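Local coordinates for protein ulvan Lyase-PL25 (Pseudoalteromonas sp. PLSV, PDB 5UAM) that degrades ulvan, the sulfated polysaccharide of green seaweed cell walls, acting as a beta-propeller lyase of polysaccharide lyase family 25, at residues Y222-K227 with I415-K420; D364-D369 with D425-V430; V26-D31 with V455-A460; G51-S56 with M441-E446. One frame throughout, in Å; residues are numbered along the deposited sequence.

Contact 1. Residues Y222-K227 with I415-K420; sequences YAWAGK and ISAFIK. With PO4 (phosphate ion), chain E.
Trp224 reaches from strand 217-227 toward the loop at 415-420 and meets Ala417 with the rim of its indole. CB leaves the strand on the side of the loop, and a chi1 of -165° swings the ring system outward. Along the five-membered ring NE1 is hydrogen-bonded to Ile40 O, so the buried N-H is satisfied and the rotation of the indole is fixed. In the six-membered ring CZ2 lies 4.4 Å from Ala417 CB, with the methyl at the ring edge, near its plane. CZ3 passes 3.8 Å from Gly226 CA, where the strand carries no side chain, and His43 stacks on the indole.

At the other end the ammonium groups of Lys227 and Lys420 come close, NZ to NZ 4.2 Å. They share one water, which accepts from Lys227 NZ at 3.2 Å and from Lys420 NZ at 3.0 Å; this bridge probably eases their repulsion. Tyr222 points elsewhere: its OH donates to O2 of a phosphate ion, probably from the crystallisation liquor, at 2.6 Å. His99, His119, Arg180 and His184 also bind this ion, so it occupies the probable substrate site, with His99 the likely proton donor. Strand 217-227 is hydrogen-bonded along Tyr222, Trp224 and Gly226 to strand 232-243, while the indole lies against Asn306, Ser308 and Thr309 of strand 303-311.

Contact 2. Residues D364-D369 with D425-V430; sequences DFMVTD and DAQMLV
Met428 and Asp364 touch where two neighbouring propeller blades meet, at a classic beta bulge in which Gln427 and Met428 both face Val444. The well-packed side is the buried one. Met428 runs straight from CA to SD, then turns at chi3 (-82°), which brings CE to 4.1 Å from Asp364 CB. Leu376 and Leu387 of the blade that begins with strand 362-367 pack on the same methionine. The Asp364 carboxylate is well satisfied: OD1 is bonded to His310 NE2 and Ser308 OG, and OD2 to the backbone N of Phe418, so one acidic group ties its own strand to the blade before it and to the loop 415-420. A weak bond from Phe365 N to Asp364 OD1, 2.9 Å long, adds to the hold on the carboxylate.

The less ordered side lies at Met366, which is partly exposed and was modelled in two conformers. Gln427 crosses it at about a right angle, without any hydrogen bond between them. The amide nitrogen of Gln427 is engaged instead by Glu446 OE2 and Pro424 O, which anchors that end of the side chain. In one of the two conformers, and so with some doubt, Met366 SD lies 3.8 Å from Gln427 OE1.

Contact 3. Residues V26-D31 with V455-A460; sequences VGYFAD and VDLKTA
At the closure of the propeller ring, where the N-terminal segment meets the C-terminal helix, Leu457 inserts between Tyr28 and Asp31. It supplies most of the buried surface, which totals 163 Å² over both segments. With CG opposite the backbone N (chi1 -176°), the leucine extends off the helix and splits its two methyls. CD1 presses on the main chain of 26-31, 3.3 Å from Tyr28 O and 3.6 Å from Phe29 C. The same methyl lies 3.6 Å from Tyr28 CD2, approaching the ring obliquely, and more loosely touches Val26 CG2. CD2 goes the other way and ends 4.1 Å from Asp31 OD2.

The tyrosine ring has further neighbours: Val26 CG2 sits 3.8 Å above its plane, over the centre, and Lys440 makes a cation-pi interaction with it. Strand 30-33 is one edge of a four-stranded sheet whose other members, 439-444, 428-433 and, at the other edge, 412-415, come from the end of the chain. This is the arrangement known in beta-propellers as a molecular velcro, with both chain ends sharing one blade. Phe29 points away from the helix, onto Trp76 and Val55 of the next blade.

Arg452, just ahead of the helix, bonds to Phe29 O and forms a salt bridge with Asp456, linking the two segments where they do not bond directly. Within the helix Val455 O accepts from both the N and the OG1 of Thr459, the two donors arriving from opposite faces of the carbonyl plane, with the hydroxyl at 2.9 Å.

Contact 4. Residues G51-S56 with M441-E446; sequences GITYVS and MYLVGE
Leu443 faces Thr53 and Val55 and touches one with each of its terminal methyls. CD2 lies 4.1 Å from Thr53 CG2, and CD1 lies 4.2 Å from Val55 CG1. The contact is wholly apolar and fairly loose, burying 105 Å² in sum, and no hydrogen bond crosses it. The fork is aimed by a chi1 of 174°, the trans position to the main-chain nitrogen, which sends the leucine straight out of its strand. On the facing strand, Thr53 turns its methyl rather than its hydroxyl to the leucine; its chi1 of -59° leaves OG1 beside the backbone N.

That hydroxyl is engaged within its own blade, by His48 ND1 and His71 NE2, so a buried polar atom is satisfied while the methyl is held toward the neighbouring sheet. Here two blades of the propeller pack face to face: strand 52-58 belongs to the four-stranded sheet that runs from strand 46-49 to strand 75-81, and strand 439-444 to the blade that joins the two ends of the chain. The alpha carbons of Val55 and Leu443 remain 8.2 Å apart, a gap filled by side chains. Leu429, from the adjacent strand 428-433, packs against both Val55 and Leu443, and Ile419 covers the leucine from the loop.

Further out, Thr53 and Val55 are fixed in their sheet by backbone bonds to Tyr69 and Ala67. Tyr54, directed away from the leucine, has Ile52 CG2 3.5 Å above its ring plane, displaced toward the rim. On the far face of the other strand, Tyr442 OH is bonded to Glu432 OE1, and beyond the strand end Glu446 forms a salt bridge with Arg374.

In the fold
Contacts 2, 3 and 4 all reach one four-stranded sheet, ordered 30-33, 439-444, 428-433, 412-415, the blade shared by the two chain ends; contact 1 uses the loop that follows its inner edge strand, 412-415. From contact 1, the most central with its centre 5 Å from that of the chain, contacts 2 and 4 are about 11 and 15 Å away between centres, and contact 3 about 27 Å. Along the chain, contact 3 encloses contact 4, which encloses the other two; the segments of contacts 1 and 2 alternate. Together they join the closing blade to both neighbouring blades and, across the centre, to the strand bearing Tyr222 of the probable substrate site.

Contact 1. Residues Y222-K227 with I415-K420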
loop_
_atom_site.group_PDB
_atom_site.type_symbol
_atom_site.label_atom_id
_atom_site.label_comp_id
_atom_site.label_asym_id
_atom_site.label_seq_id
_atom_site.Cartn_x
_atom_site.Cartn_y
_atom_site.Cartn_z
ATOM N N TYR A 222 -3.227 -1.166 -11.325
ATOM C CA TYR A 222 -2.831 -1.153 -9.918
ATOM C C TYR A 222 -3.106 0.237 -9.365
ATOM O O TYR A 222 -2.662 1.235 -9.939
ATOM C CB TYR A 222 -1.339 -1.478 -9.753
ATOM C CG TYR A 222 -1.009 -2.911 -10.097
ATOM C CD1 TYR A 222 -0.686 -3.260 -11.409
ATOM C CD2 TYR A 222 -1.023 -3.915 -9.142
ATOM C CE1 TYR A 222 -0.405 -4.572 -11.752
ATOM C CE2 TYR A 222 -0.750 -5.215 -9.466
ATOM C CZ TYR A 222 -0.402 -5.548 -10.782
ATOM O OH TYR A 222 -0.128 -6.851 -11.123
ATOM N N ALA A 223 -3.834 0.304 -8.254
ATOM C CA ALA A 223 -4.295 1.579 -7.718
ATOM C C ALA A 223 -3.875 1.744 -6.266
ATOM O O ALA A 223 -3.682 0.772 -5.538
ATOM C CB ALA A 223 -5.831 1.682 -7.809
ATOM N N TRP A 224 -3.747 3.001 -5.856
ATOM C CA TRP A 224 -3.518 3.397 -4.477
ATOM C C TRP A 224 -4.521 4.489 -4.150
ATOM O O TRP A 224 -4.518 5.564 -4.779
ATOM C CB TRP A 224 -2.095 3.904 -4.283
ATOM C CG TRP A 224 -1.618 4.013 -2.862
ATOM C CD1 TRP A 224 -0.891 3.081 -2.172
ATOM C CD2 TRP A 224 -1.819 5.107 -1.956
ATOM N NE1 TRP A 224 -0.609 3.531 -0.912
ATOM C CE2 TRP A 224 -1.168 4.777 -0.756
ATOM C CE3 TRP A 224 -2.470 6.343 -2.049
ATOM C CZ2 TRP A 224 -1.165 5.626 0.344
ATOM C CZ3 TRP A 224 -2.456 7.174 -0.945
ATOM C CH2 TRP A 224 -1.824 6.819 0.212
ATOM N N ALA A 225 -5.384 4.207 -3.181
ATOM C CA ALA A 225 -6.425 5.124 -2.756
ATOM C C ALA A 225 -6.112 5.664 -1.378
ATOM O O ALA A 225 -5.739 4.910 -0.474
ATOM C CB ALA A 225 -7.772 4.409 -2.706
ATOM N N GLY A 226 -6.291 6.970 -1.192
ATOM C CA GLY A 226 -6.075 7.598 0.092
ATOM C C GLY A 226 -7.023 8.758 0.294
ATOM O O GLY A 226 -7.762 9.144 -0.610
ATOM N N LYS A 227 -6.990 9.322 1.494
ATOM C CA LYS A 227 -7.802 10.492 1.784
ATOM C C LYS A 227 -7.346 11.688 0.974
ATOM O O LYS A 227 -6.150 11.911 0.753
ATOM C CB LYS A 227 -7.676 10.848 3.252
ATOM C CG LYS A 227 -8.643 10.113 4.110
ATOM C CD LYS A 227 -10.002 10.781 4.067
ATOM C CE LYS A 227 -10.854 10.328 5.231
ATOM N NZ LYS A 227 -10.287 10.728 6.546
ATOM N N ILE A 415 8.875 -1.370 3.641
ATOM C CA ILE A 415 8.301 -0.257 4.395
ATOM C C ILE A 415 6.801 -0.168 4.194
ATOM O O ILE A 415 6.248 -0.612 3.181
ATOM C CB ILE A 415 8.957 1.094 4.061
ATOM C CG1 ILE A 415 8.925 1.390 2.557
ATOM C CG2 ILE A 415 10.412 1.085 4.584
ATOM C CD1 ILE A 415 9.250 2.855 2.238
ATOM N N SER A 416 6.130 0.406 5.187
ATOM C CA SER A 416 4.733 0.792 5.063
ATOM C C SER A 416 4.609 2.201 4.487
ATOM O O SER A 416 5.570 2.968 4.418
ATOM C CB SER A 416 4.047 0.795 6.430
ATOM O OG SER A 416 4.521 1.840 7.272
ATOM N N ALA A 417 3.385 2.548 4.122
ATOM C CA ALA A 417 3.039 3.948 3.948
ATOM C C ALA A 417 3.113 4.650 5.301
ATOM O O ALA A 417 3.121 4.012 6.365
ATOM C CB ALA A 417 1.626 4.079 3.379
ATOM N N PHE A 418 3.158 5.978 5.281
ATOM C CA PHE A 418 3.105 6.705 6.534
ATOM C C PHE A 418 1.864 6.322 7.334
ATOM O O PHE A 418 0.763 6.175 6.781
ATOM C CB PHE A 418 3.115 8.207 6.303
ATOM C CG PHE A 418 4.466 8.777 5.938
ATOM C CD1 PHE A 418 5.540 8.653 6.798
ATOM C CD2 PHE A 418 4.648 9.503 4.760
ATOM C CE1 PHE A 418 6.763 9.197 6.474
ATOM C CE2 PHE A 418 5.876 10.034 4.437
ATOM C CZ PHE A 418 6.926 9.890 5.298
ATOM N N ILE A 419 2.063 6.195 8.641
ATOM C CA ILE A 419 1.004 5.867 9.588
ATOM C C ILE A 419 -0.073 6.931 9.585
ATOM O O ILE A 419 0.200 8.143 9.535
ATOM C CB ILE A 419 1.658 5.708 10.965
ATOM C CG1 ILE A 419 2.426 4.388 10.931
ATOM C CG2 ILE A 419 0.668 5.770 12.122
ATOM C CD1 ILE A 419 3.251 4.148 12.114
ATOM N N LYS A 420 -1.329 6.478 9.631
ATOM C CA LYS A 420 -2.455 7.395 9.649
ATOM C C LYS A 420 -2.412 8.255 10.903
ATOM O O LYS A 420 -2.321 7.748 12.019
ATOM C CB LYS A 420 -3.785 6.629 9.579
ATOM C CG LYS A 420 -5.037 7.527 9.726
ATOM C CD LYS A 420 -6.328 6.752 9.628
ATOM C CE LYS A 420 -7.527 7.609 10.029
ATOM N NZ LYS A 420 -7.659 8.816 9.180
HETATM P P PO4 E . 0.020 -9.655 -8.602
HETATM O O1 PO4 E . 0.623 -10.438 -9.751
HETATM O O2 PO4 E . -0.573 -8.397 -9.091
HETATM O O3 PO4 E . 1.175 -9.361 -7.674
HETATM O O4 PO4 E . -1.057 -10.523 -7.960
HETATM O O HOH W 1 -10.606 8.964 9.183
#

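Contact 2. Residues D364-D369 with D425-V430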
loop_
_atom_site.group_PDB
_atom_site.type_symbol
_atom_site.label_atom_id
_atom_site.label_comp_id
_atom_site.label_asym_id
_atom_site.label_seq_id
_atom_site.Cartn_x
_atom_site.Cartn_y
_atom_site.Cartn_z
ATOM N N ASP A 364 7.349 6.800 0.781
ATOM C CA ASP A 364 6.153 7.633 0.872
ATOM C C ASP A 364 6.603 9.048 1.198
ATOM O O ASP A 364 7.749 9.291 1.604
ATOM C CB ASP A 364 5.195 7.087 1.941
ATOM C CG ASP A 364 3.755 7.578 1.808
ATOM O OD1 ASP A 364 3.396 8.254 0.810
ATOM O OD2 ASP A 364 2.956 7.245 2.713
ATOM N N PHE A 365 5.708 10.018 1.002
ATOM C CA PHE A 365 6.102 11.407 1.147
ATOM C C PHE A 365 5.013 12.195 1.848
ATOM O O PHE A 365 3.854 11.783 1.929
ATOM C CB PHE A 365 6.414 12.065 -0.211
ATOM C CG PHE A 365 5.201 12.205 -1.105
ATOM C CD1 PHE A 365 4.786 11.168 -1.917
ATOM C CD2 PHE A 365 4.468 13.384 -1.110
ATOM C CE1 PHE A 365 3.652 11.332 -2.730
ATOM C CE2 PHE A 365 3.361 13.528 -1.901
ATOM C CZ PHE A 365 2.963 12.517 -2.709
ATOM N N MET A 366 5.422 13.340 2.367
ATOM C CA MET A 366 4.545 14.356 2.925
ATOM C C MET A 366 4.785 15.649 2.164
ATOM O O MET A 366 5.921 15.943 1.785
ATOM C CB MET A 366 4.876 14.580 4.396
ATOM C CG MET A 366 4.666 13.350 5.262
ATOM S SD MET A 366 5.011 13.657 6.990
ATOM C CE MET A 366 6.595 14.480 6.892
ATOM N N VAL A 367 3.735 16.418 1.961
ATOM C CA VAL A 367 3.827 17.675 1.238
ATOM C C VAL A 367 3.002 18.711 1.978
ATOM O O VAL A 367 1.917 18.411 2.488
ATOM C CB VAL A 367 3.371 17.512 -0.226
ATOM C CG1 VAL A 367 1.987 16.872 -0.306
ATOM C CG2 VAL A 367 3.411 18.837 -0.944
ATOM N N THR A 368 3.536 19.931 2.067
ATOM C CA THR A 368 2.849 21.039 2.709
ATOM C C THR A 368 2.575 22.066 1.623
ATOM O O THR A 368 1.648 21.884 0.825
ATOM C CB THR A 368 3.674 21.560 3.892
ATOM O OG1 THR A 368 4.974 21.946 3.425
ATOM C CG2 THR A 368 3.831 20.476 4.954
ATOM N N ASP A 369 3.334 23.158 1.560
ATOM C CA ASP A 369 3.297 24.015 0.388
ATOM C C ASP A 369 3.639 23.177 -0.840
ATOM O O ASP A 369 4.362 22.185 -0.730
ATOM C CB ASP A 369 4.349 25.123 0.495
ATOM C CG ASP A 369 4.302 25.845 1.816
ATOM O OD1 ASP A 369 3.347 26.622 2.031
ATOM O OD2 ASP A 369 5.215 25.618 2.644
ATOM N N ASP A 425 7.127 10.964 16.483
ATOM C CA ASP A 425 7.914 9.828 16.955
ATOM C C ASP A 425 7.580 8.505 16.273
ATOM O O ASP A 425 8.358 7.551 16.408
ATOM C CB ASP A 425 7.726 9.637 18.465
ATOM C CG ASP A 425 8.518 10.637 19.292
ATOM O OD1 ASP A 425 9.314 11.412 18.708
ATOM O OD2 ASP A 425 8.345 10.637 20.537
ATOM N N ALA A 426 6.486 8.415 15.510
ATOM C CA ALA A 426 6.052 7.110 15.015
ATOM C C ALA A 426 5.334 7.318 13.678
ATOM O O ALA A 426 4.107 7.406 13.609
ATOM C CB ALA A 426 5.153 6.446 16.048
ATOM N N GLN A 427 6.120 7.344 12.615
ATOM C CA GLN A 427 5.646 7.703 11.288
ATOM C C GLN A 427 5.597 6.556 10.293
ATOM O O GLN A 427 4.814 6.616 9.357
ATOM C CB GLN A 427 6.534 8.803 10.713
ATOM C CG GLN A 427 6.480 10.058 11.540
ATOM C CD GLN A 427 7.059 11.231 10.838
ATOM O OE1 GLN A 427 6.614 11.621 9.744
ATOM N NE2 GLN A 427 8.043 11.833 11.456
ATOM N N MET A 428 6.437 5.537 10.430
ATOM C CA MET A 428 6.521 4.505 9.406
ATOM C C MET A 428 6.959 3.209 10.058
ATOM O O MET A 428 7.725 3.220 11.024
ATOM C CB MET A 428 7.497 4.933 8.292
ATOM C CG MET A 428 7.624 3.955 7.140
ATOM S SD MET A 428 8.745 4.536 5.835
ATOM C CE MET A 428 7.679 5.632 4.892
ATOM N N LEU A 429 6.491 2.105 9.491
ATOM C CA LEU A 429 6.931 0.762 9.866
ATOM C C LEU A 429 7.975 0.256 8.884
ATOM O O LEU A 429 7.918 0.556 7.680
ATOM C CB LEU A 429 5.735 -0.180 9.896
ATOM C CG LEU A 429 4.808 0.086 11.064
ATOM C CD1 LEU A 429 3.417 -0.425 10.818
ATOM C CD2 LEU A 429 5.370 -0.557 12.326
ATOM N N VAL A 430 8.942 -0.511 9.403
ATOM C CA VAL A 430 10.067 -0.994 8.616
ATOM C C VAL A 430 10.306 -2.446 8.994
ATOM O O VAL A 430 10.249 -2.800 10.177
ATOM C CB VAL A 430 11.358 -0.200 8.927
ATOM C CG1 VAL A 430 12.437 -0.498 7.878
ATOM C CG2 VAL A 430 11.088 1.276 9.016
#

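Contact 3. Residues V26-D31 with V455-A460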
loop_
_atom_site.group_PDB
_atom_site.type_symbol
_atom_site.label_atom_id
_atom_site.label_comp_id
_atom_site.label_asym_id
_atom_site.label_seq_id
_atom_site.Cartn_x
_atom_site.Cartn_y
_atom_site.Cartn_z
ATOM N N VAL A 26 15.875 -2.397 22.763
ATOM C CA VAL A 26 16.211 -2.725 21.384
ATOM C C VAL A 26 15.342 -1.887 20.452
ATOM O O VAL A 26 14.287 -1.367 20.827
ATOM C CB VAL A 26 16.097 -4.241 21.084
ATOM C CG1 VAL A 26 17.116 -5.017 21.910
ATOM C CG2 VAL A 26 14.707 -4.753 21.354
ATOM N N GLY A 27 15.784 -1.771 19.197
ATOM C CA GLY A 27 15.086 -0.913 18.248
ATOM C C GLY A 27 13.840 -1.509 17.629
ATOM O O GLY A 27 13.033 -0.779 17.035
ATOM N N TYR A 28 13.667 -2.823 17.734
ATOM C CA TYR A 28 12.577 -3.537 17.109
ATOM C C TYR A 28 11.555 -3.948 18.164
ATOM O O TYR A 28 11.908 -4.191 19.323
ATOM C CB TYR A 28 13.104 -4.748 16.322
ATOM C CG TYR A 28 14.005 -5.658 17.121
ATOM C CD1 TYR A 28 15.347 -5.383 17.266
ATOM C CD2 TYR A 28 13.510 -6.808 17.715
ATOM C CE1 TYR A 28 16.176 -6.224 18.008
ATOM C CE2 TYR A 28 14.315 -7.646 18.440
ATOM C CZ TYR A 28 15.657 -7.360 18.584
ATOM O OH TYR A 28 16.519 -8.170 19.314
ATOM N N PHE A 29 10.293 -4.011 17.752
ATOM C CA PHE A 29 9.200 -4.358 18.648
ATOM C C PHE A 29 8.697 -5.783 18.459
ATOM O O PHE A 29 7.904 -6.249 19.277
ATOM C CB PHE A 29 8.033 -3.368 18.504
ATOM C CG PHE A 29 7.341 -3.423 17.160
ATOM C CD1 PHE A 29 6.326 -4.333 16.922
ATOM C CD2 PHE A 29 7.695 -2.548 16.150
ATOM C CE1 PHE A 29 5.709 -4.397 15.694
ATOM C CE2 PHE A 29 7.069 -2.600 14.911
ATOM C CZ PHE A 29 6.081 -3.539 14.683
ATOM N N ALA A 30 9.147 -6.473 17.409
ATOM C CA ALA A 30 8.813 -7.861 17.146
ATOM C C ALA A 30 9.893 -8.431 16.242
ATOM O O ALA A 30 10.600 -7.694 15.549
ATOM C CB ALA A 30 7.445 -7.989 16.468
ATOM N N ASP A 31 10.013 -9.758 16.249
ATOM C CA ASP A 31 11.068 -10.411 15.478
ATOM C C ASP A 31 10.567 -11.637 14.719
ATOM O O ASP A 31 11.341 -12.557 14.455
ATOM C CB ASP A 31 12.250 -10.783 16.367
ATOM C CG ASP A 31 11.880 -11.734 17.483
ATOM O OD1 ASP A 31 10.706 -12.129 17.582
ATOM O OD2 ASP A 31 12.803 -12.096 18.241
ATOM N N VAL A 455 13.433 -7.716 27.482
ATOM C CA VAL A 455 12.736 -8.639 28.380
ATOM C C VAL A 455 11.250 -8.670 28.042
ATOM O O VAL A 455 10.623 -9.735 27.989
ATOM C CB VAL A 455 12.966 -8.227 29.839
ATOM C CG1 VAL A 455 12.023 -8.987 30.777
ATOM C CG2 VAL A 455 14.417 -8.495 30.236
ATOM N N ASP A 456 10.663 -7.490 27.844
ATOM C CA ASP A 456 9.249 -7.399 27.496
ATOM C C ASP A 456 8.965 -8.092 26.178
ATOM O O ASP A 456 7.970 -8.819 26.049
ATOM C CB ASP A 456 8.855 -5.928 27.407
ATOM C CG ASP A 456 7.383 -5.736 27.128
ATOM O OD1 ASP A 456 6.575 -6.185 27.965
ATOM O OD2 ASP A 456 7.040 -5.126 26.103
ATOM N N LEU A 457 9.816 -7.863 25.182
ATOM C CA LEU A 457 9.596 -8.437 23.858
ATOM C C LEU A 457 9.644 -9.952 23.936
ATOM O O LEU A 457 8.759 -10.640 23.421
ATOM C CB LEU A 457 10.652 -7.904 22.881
ATOM C CG LEU A 457 10.564 -8.292 21.391
ATOM C CD1 LEU A 457 11.233 -7.238 20.526
ATOM C CD2 LEU A 457 11.202 -9.655 21.116
ATOM N N LYS A 458 10.663 -10.487 24.604
ATOM C CA LYS A 458 10.800 -11.936 24.707
ATOM C C LYS A 458 9.600 -12.560 25.411
ATOM O O LYS A 458 9.116 -13.622 25.002
ATOM C CB LYS A 458 12.104 -12.291 25.426
ATOM C CG LYS A 458 13.360 -11.913 24.640
ATOM N N THR A 459 9.113 -11.928 26.477
ATOM C CA THR A 459 7.922 -12.430 27.150
ATOM C C THR A 459 6.724 -12.447 26.198
ATOM O O THR A 459 5.887 -13.358 26.251
ATOM C CB THR A 459 7.621 -11.555 28.370
ATOM O OG1 THR A 459 8.757 -11.546 29.255
ATOM C CG2 THR A 459 6.412 -12.081 29.129
ATOM N N ALA A 460 6.629 -11.454 25.326
ATOM C CA ALA A 460 5.440 -11.309 24.495
ATOM C C ALA A 460 5.491 -12.144 23.223
ATOM O O ALA A 460 4.432 -12.431 22.650
ATOM C CB ALA A 460 5.246 -9.847 24.099
#

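Contact 4. Residues G51-S56 with M441-E446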
loop_
_atom_site.group_PDB
_atom_site.type_symbol
_atom_site.label_atom_id
_atom_site.label_comp_id
_atom_site.label_asym_id
_atom_site.label_seq_id
_atom_site.Cartn_x
_atom_site.Cartn_y
_atom_site.Cartn_z
ATOM N N GLY A 51 -2.893 8.972 21.501
ATOM C CA GLY A 51 -1.641 8.686 22.168
ATOM C C GLY A 51 -1.133 7.278 22.011
ATOM O O GLY A 51 -0.082 6.952 22.592
ATOM N N ILE A 52 -1.839 6.430 21.263
ATOM C CA ILE A 52 -1.449 5.047 21.035
ATOM C C ILE A 52 -1.198 4.885 19.545
ATOM O O ILE A 52 -2.023 5.302 18.725
ATOM C CB ILE A 52 -2.556 4.066 21.462
ATOM C CG1 ILE A 52 -3.064 4.359 22.882
ATOM C CG2 ILE A 52 -2.081 2.630 21.274
ATOM C CD1 ILE A 52 -2.076 4.135 23.959
ATOM N N THR A 53 -0.079 4.265 19.190
ATOM C CA THR A 53 0.179 3.886 17.804
ATOM C C THR A 53 -0.031 2.385 17.658
ATOM O O THR A 53 0.644 1.593 18.321
ATOM C CB THR A 53 1.570 4.301 17.320
ATOM O OG1 THR A 53 1.712 5.714 17.443
ATOM C CG2 THR A 53 1.772 3.949 15.845
ATOM N N TYR A 54 -0.984 2.011 16.811
ATOM C CA TYR A 54 -1.275 0.632 16.479
ATOM C C TYR A 54 -0.530 0.271 15.211
ATOM O O TYR A 54 -0.505 1.055 14.267
ATOM C CB TYR A 54 -2.777 0.453 16.252
ATOM C CG TYR A 54 -3.597 0.873 17.449
ATOM C CD1 TYR A 54 -4.049 2.182 17.572
ATOM C CD2 TYR A 54 -3.894 -0.022 18.471
ATOM C CE1 TYR A 54 -4.804 2.585 18.677
ATOM C CE2 TYR A 54 -4.636 0.370 19.582
ATOM C CZ TYR A 54 -5.081 1.675 19.678
ATOM O OH TYR A 54 -5.800 2.092 20.766
ATOM N N VAL A 55 0.064 -0.916 15.182
ATOM C CA VAL A 55 0.898 -1.342 14.064
ATOM C C VAL A 55 0.547 -2.773 13.688
ATOM O O VAL A 55 0.262 -3.602 14.563
ATOM C CB VAL A 55 2.394 -1.213 14.404
ATOM C CG1 VAL A 55 2.734 0.262 14.723
ATOM C CG2 VAL A 55 2.792 -2.116 15.570
ATOM N N SER A 56 0.546 -3.060 12.386
ATOM C CA SER A 56 0.268 -4.408 11.902
ATOM C C SER A 56 1.230 -4.796 10.786
ATOM O O SER A 56 1.705 -3.959 10.011
ATOM C CB SER A 56 -1.179 -4.565 11.438
ATOM O OG SER A 56 -1.428 -3.876 10.224
ATOM N N MET A 441 10.996 -6.102 13.163
ATOM C CA MET A 441 10.027 -5.071 12.813
ATOM C C MET A 441 10.298 -3.827 13.645
ATOM O O MET A 441 10.468 -3.915 14.874
ATOM C CB MET A 441 8.627 -5.579 13.116
ATOM C CG MET A 441 8.251 -6.887 12.451
ATOM S SD MET A 441 8.377 -6.836 10.650
ATOM C CE MET A 441 7.297 -5.442 10.283
ATOM N N TYR A 442 10.300 -2.674 12.990
ATOM C CA TYR A 442 10.657 -1.415 13.616
ATOM C C TYR A 442 9.588 -0.367 13.359
ATOM O O TYR A 442 9.068 -0.258 12.250
ATOM C CB TYR A 442 11.969 -0.867 13.075
ATOM C CG TYR A 442 13.181 -1.776 13.228
ATOM C CD1 TYR A 442 13.323 -2.918 12.456
ATOM C CD2 TYR A 442 14.183 -1.483 14.145
ATOM C CE1 TYR A 442 14.451 -3.739 12.582
ATOM C CE2 TYR A 442 15.314 -2.297 14.273
ATOM C CZ TYR A 442 15.427 -3.433 13.500
ATOM O OH TYR A 442 16.538 -4.240 13.643
ATOM N N LEU A 443 9.324 0.449 14.369
ATOM C CA LEU A 443 8.485 1.640 14.233
ATOM C C LEU A 443 9.413 2.840 14.338
ATOM O O LEU A 443 10.104 3.007 15.352
ATOM C CB LEU A 443 7.436 1.663 15.346
ATOM C CG LEU A 443 6.549 2.902 15.478
ATOM C CD1 LEU A 443 5.755 3.106 14.199
ATOM C CD2 LEU A 443 5.641 2.792 16.691
ATOM N N VAL A 444 9.461 3.671 13.298
ATOM C CA VAL A 444 10.423 4.761 13.239
ATOM C C VAL A 444 9.725 6.106 13.137
ATOM O O VAL A 444 8.615 6.224 12.605
ATOM C CB VAL A 444 11.465 4.632 12.110
ATOM C CG1 VAL A 444 12.239 3.338 12.254
ATOM C CG2 VAL A 444 10.813 4.732 10.737
ATOM N N GLY A 445 10.415 7.126 13.637
ATOM C CA GLY A 445 9.955 8.502 13.534
ATOM C C GLY A 445 10.935 9.439 12.859
ATOM O O GLY A 445 11.624 9.076 11.894
ATOM N N GLU A 446 10.992 10.682 13.340
ATOM C CA GLU A 446 11.849 11.673 12.702
ATOM C C GLU A 446 13.314 11.308 12.806
ATOM O O GLU A 446 14.111 11.669 11.925
ATOM C CB GLU A 446 11.655 13.044 13.360
ATOM C CG GLU A 446 10.420 13.776 12.920
ATOM C CD GLU A 446 10.474 14.204 11.461
ATOM O OE1 GLU A 446 11.581 14.436 10.932
ATOM O OE2 GLU A 446 9.394 14.324 10.851
#